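Long-range contact in Mgp-operon protein 3 (Mycoplasma pneumoniae, PDB 6RJ1), which is an extracellular adhesin of the membrane, known as P40/P90, and probably binds sugars on host cells during attachment: residues 562-567 with 649-654. Sequence-based numbering, arbitrary orientation.
Sequences YDMTTD and KIASLI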
loop_
_atom_site.group_PDB
_atom_site.type_symbol
_atom_site.label_atom_id
_atom_site.label_comp_id
_atom_site.label_asym_id
_atom_site.label_seq_id
_atom_site.Cartn_x
_atom_site.Cartn_y
_atom_site.Cartn_z
ATOM N N TYR A 562 11.973 -8.716 14.223
ATOM C CA TYR A 562 12.831 -9.842 13.857
ATOM C C TYR A 562 13.976 -9.976 14.857
ATOM O O TYR A 562 14.486 -8.963 15.340
ATOM C CB TYR A 562 13.279 -9.787 12.384
ATOM C CG TYR A 562 14.474 -8.911 12.075
ATOM C CD1 TYR A 562 14.308 -7.590 11.674
ATOM C CD2 TYR A 562 15.761 -9.440 12.061
ATOM C CE1 TYR A 562 15.400 -6.795 11.335
ATOM C CE2 TYR A 562 16.861 -8.650 11.753
ATOM C CZ TYR A 562 16.679 -7.323 11.398
ATOM O OH TYR A 562 17.769 -6.551 11.073
ATOM N N ASP A 563 14.342 -11.218 15.206
ATOM C CA ASP A 563 15.403 -11.469 16.185
ATOM C C ASP A 563 16.793 -11.271 15.605
ATOM O O ASP A 563 17.157 -11.928 14.631
ATOM C CB ASP A 563 15.261 -12.861 16.826
ATOM C CG ASP A 563 15.813 -13.000 18.235
ATOM O OD1 ASP A 563 16.556 -12.089 18.684
ATOM O OD2 ASP A 563 15.521 -14.026 18.884
ATOM N N MET A 564 17.565 -10.364 16.233
ATOM C CA MET A 564 18.940 -9.984 15.887
ATOM C C MET A 564 19.983 -10.955 16.462
ATOM O O MET A 564 21.170 -10.801 16.174
ATOM C CB MET A 564 19.238 -8.580 16.446
ATOM C CG MET A 564 18.531 -7.447 15.739
ATOM S SD MET A 564 19.167 -7.062 14.098
ATOM C CE MET A 564 20.876 -6.796 14.445
ATOM N N THR A 565 19.550 -11.929 17.291
ATOM C CA THR A 565 20.424 -12.887 17.977
ATOM C C THR A 565 21.417 -13.616 17.045
ATOM O O THR A 565 21.125 -13.897 15.874
ATOM C CB THR A 565 19.620 -13.874 18.845
ATOM O OG1 THR A 565 20.523 -14.564 19.707
ATOM C CG2 THR A 565 18.786 -14.876 18.028
ATOM N N THR A 566 22.598 -13.891 17.606
ATOM C CA THR A 566 23.738 -14.582 17.007
ATOM C C THR A 566 23.706 -16.051 17.475
ATOM O O THR A 566 24.399 -16.900 16.898
ATOM C CB THR A 566 25.022 -13.801 17.388
ATOM O OG1 THR A 566 24.917 -12.491 16.822
ATOM C CG2 THR A 566 26.313 -14.464 16.904
ATOM N N ASP A 567 22.877 -16.346 18.508
ATOM C CA ASP A 567 22.700 -17.682 19.070
ATOM C C ASP A 567 21.957 -18.553 18.055
ATOM O O ASP A 567 20.738 -18.438 17.915
ATOM C CB ASP A 567 21.951 -17.597 20.417
ATOM C CG ASP A 567 21.782 -18.898 21.200
ATOM O OD1 ASP A 567 22.446 -19.898 20.853
ATOM O OD2 ASP A 567 21.004 -18.905 22.174
ATOM N N LYS A 649 16.948 -8.566 21.642
ATOM C CA LYS A 649 17.346 -7.670 20.555
ATOM C C LYS A 649 16.425 -7.875 19.361
ATOM O O LYS A 649 16.719 -8.690 18.483
ATOM C CB LYS A 649 18.808 -7.915 20.143
ATOM C CG LYS A 649 19.823 -7.804 21.268
ATOM C CD LYS A 649 21.167 -8.406 20.885
ATOM C CE LYS A 649 21.841 -9.068 22.056
ATOM N NZ LYS A 649 22.202 -8.106 23.134
ATOM N N ILE A 650 15.280 -7.171 19.350
ATOM C CA ILE A 650 14.295 -7.254 18.275
ATOM C C ILE A 650 14.343 -5.975 17.426
ATOM O O ILE A 650 14.147 -4.886 17.954
ATOM C CB ILE A 650 12.857 -7.592 18.812
ATOM C CG1 ILE A 650 12.787 -8.924 19.631
ATOM C CG2 ILE A 650 11.807 -7.579 17.700
ATOM C CD1 ILE A 650 13.585 -10.205 19.235
ATOM N N ALA A 651 14.629 -6.118 16.123
ATOM C CA ALA A 651 14.706 -5.012 15.171
ATOM C C ALA A 651 13.441 -4.969 14.325
ATOM O O ALA A 651 12.597 -5.843 14.481
ATOM C CB ALA A 651 15.920 -5.183 14.291
ATOM N N SER A 652 13.288 -3.958 13.450
ATOM C CA SER A 652 12.095 -3.801 12.604
ATOM C C SER A 652 12.274 -4.334 11.194
ATOM O O SER A 652 13.355 -4.229 10.606
ATOM C CB SER A 652 11.637 -2.346 12.559
ATOM O OG SER A 652 10.893 -1.993 13.711
ATOM N N LEU A 653 11.179 -4.864 10.640
ATOM C CA LEU A 653 11.130 -5.434 9.305
ATOM C C LEU A 653 9.836 -4.981 8.595
ATOM O O LEU A 653 8.748 -5.121 9.155
ATOM C CB LEU A 653 11.207 -6.972 9.450
ATOM C CG LEU A 653 11.032 -7.846 8.208
ATOM C CD1 LEU A 653 11.911 -9.067 8.313
ATOM C CD2 LEU A 653 9.581 -8.280 8.038
ATOM N N ILE A 654 9.960 -4.480 7.353
ATOM C CA ILE A 654 8.831 -4.043 6.527
ATOM C C ILE A 654 8.636 -4.973 5.321
ATOM O O ILE A 654 9.578 -5.228 4.563
ATOM C CB ILE A 654 8.913 -2.534 6.127
ATOM C CG1 ILE A 654 8.920 -1.609 7.390
ATOM C CG2 ILE A 654 7.784 -2.146 5.148
ATOM C CD1 ILE A 654 9.449 -0.214 7.161
#
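Tyr562 and Ala651 form an antiparallel hydrogen-bonded pair where the end of strand 549-563 meets the short strand 650-654 in a mixed sheet, both segments falling in the MgpC adhesin family region. Tyr562 N donates to Ala651 O (3.0 Å), and Ala651 N returns a bond to Tyr562 O, also 3.0 Å. Past the non-hydrogen-bonded pair Asp563-Ile650, Met564 N reaches Lys649 O at 2.9 Å and carries the pairing just beyond the strand end. CG of Tyr562 sits between the backbone N and carbonyl carbon (chi1 83°), and the ring lies beside the partner strand: CE1 is 3.4 Å from Ala651 CB, which approaches obliquely, and Ser652 O lies at the ring edge. Met564 CG packs on the same Ala651 methyl at 3.7 Å, and the Tyr562 hydroxyl bonds Asp163 O at the end of helix 157-163. On the other sheet face, Ile650 CD1 rests 3.6 Å from Asp563 OD1. OD1 of Asp563 accepts a weak bond from Thr565 N, two residues on, while OD2 pairs with Thr572 OG1. Lys649 instead directs its amine to a salt bridge with Asp522. Three backbone bonds thus fix the register beside a small apolar cluster around Ala651; Asp563 OD1 and Lys649 O, two acceptors 3.4 Å apart, cannot bond each other, which leaves the carboxylate to be held by Thr572 and, weakly, Thr565.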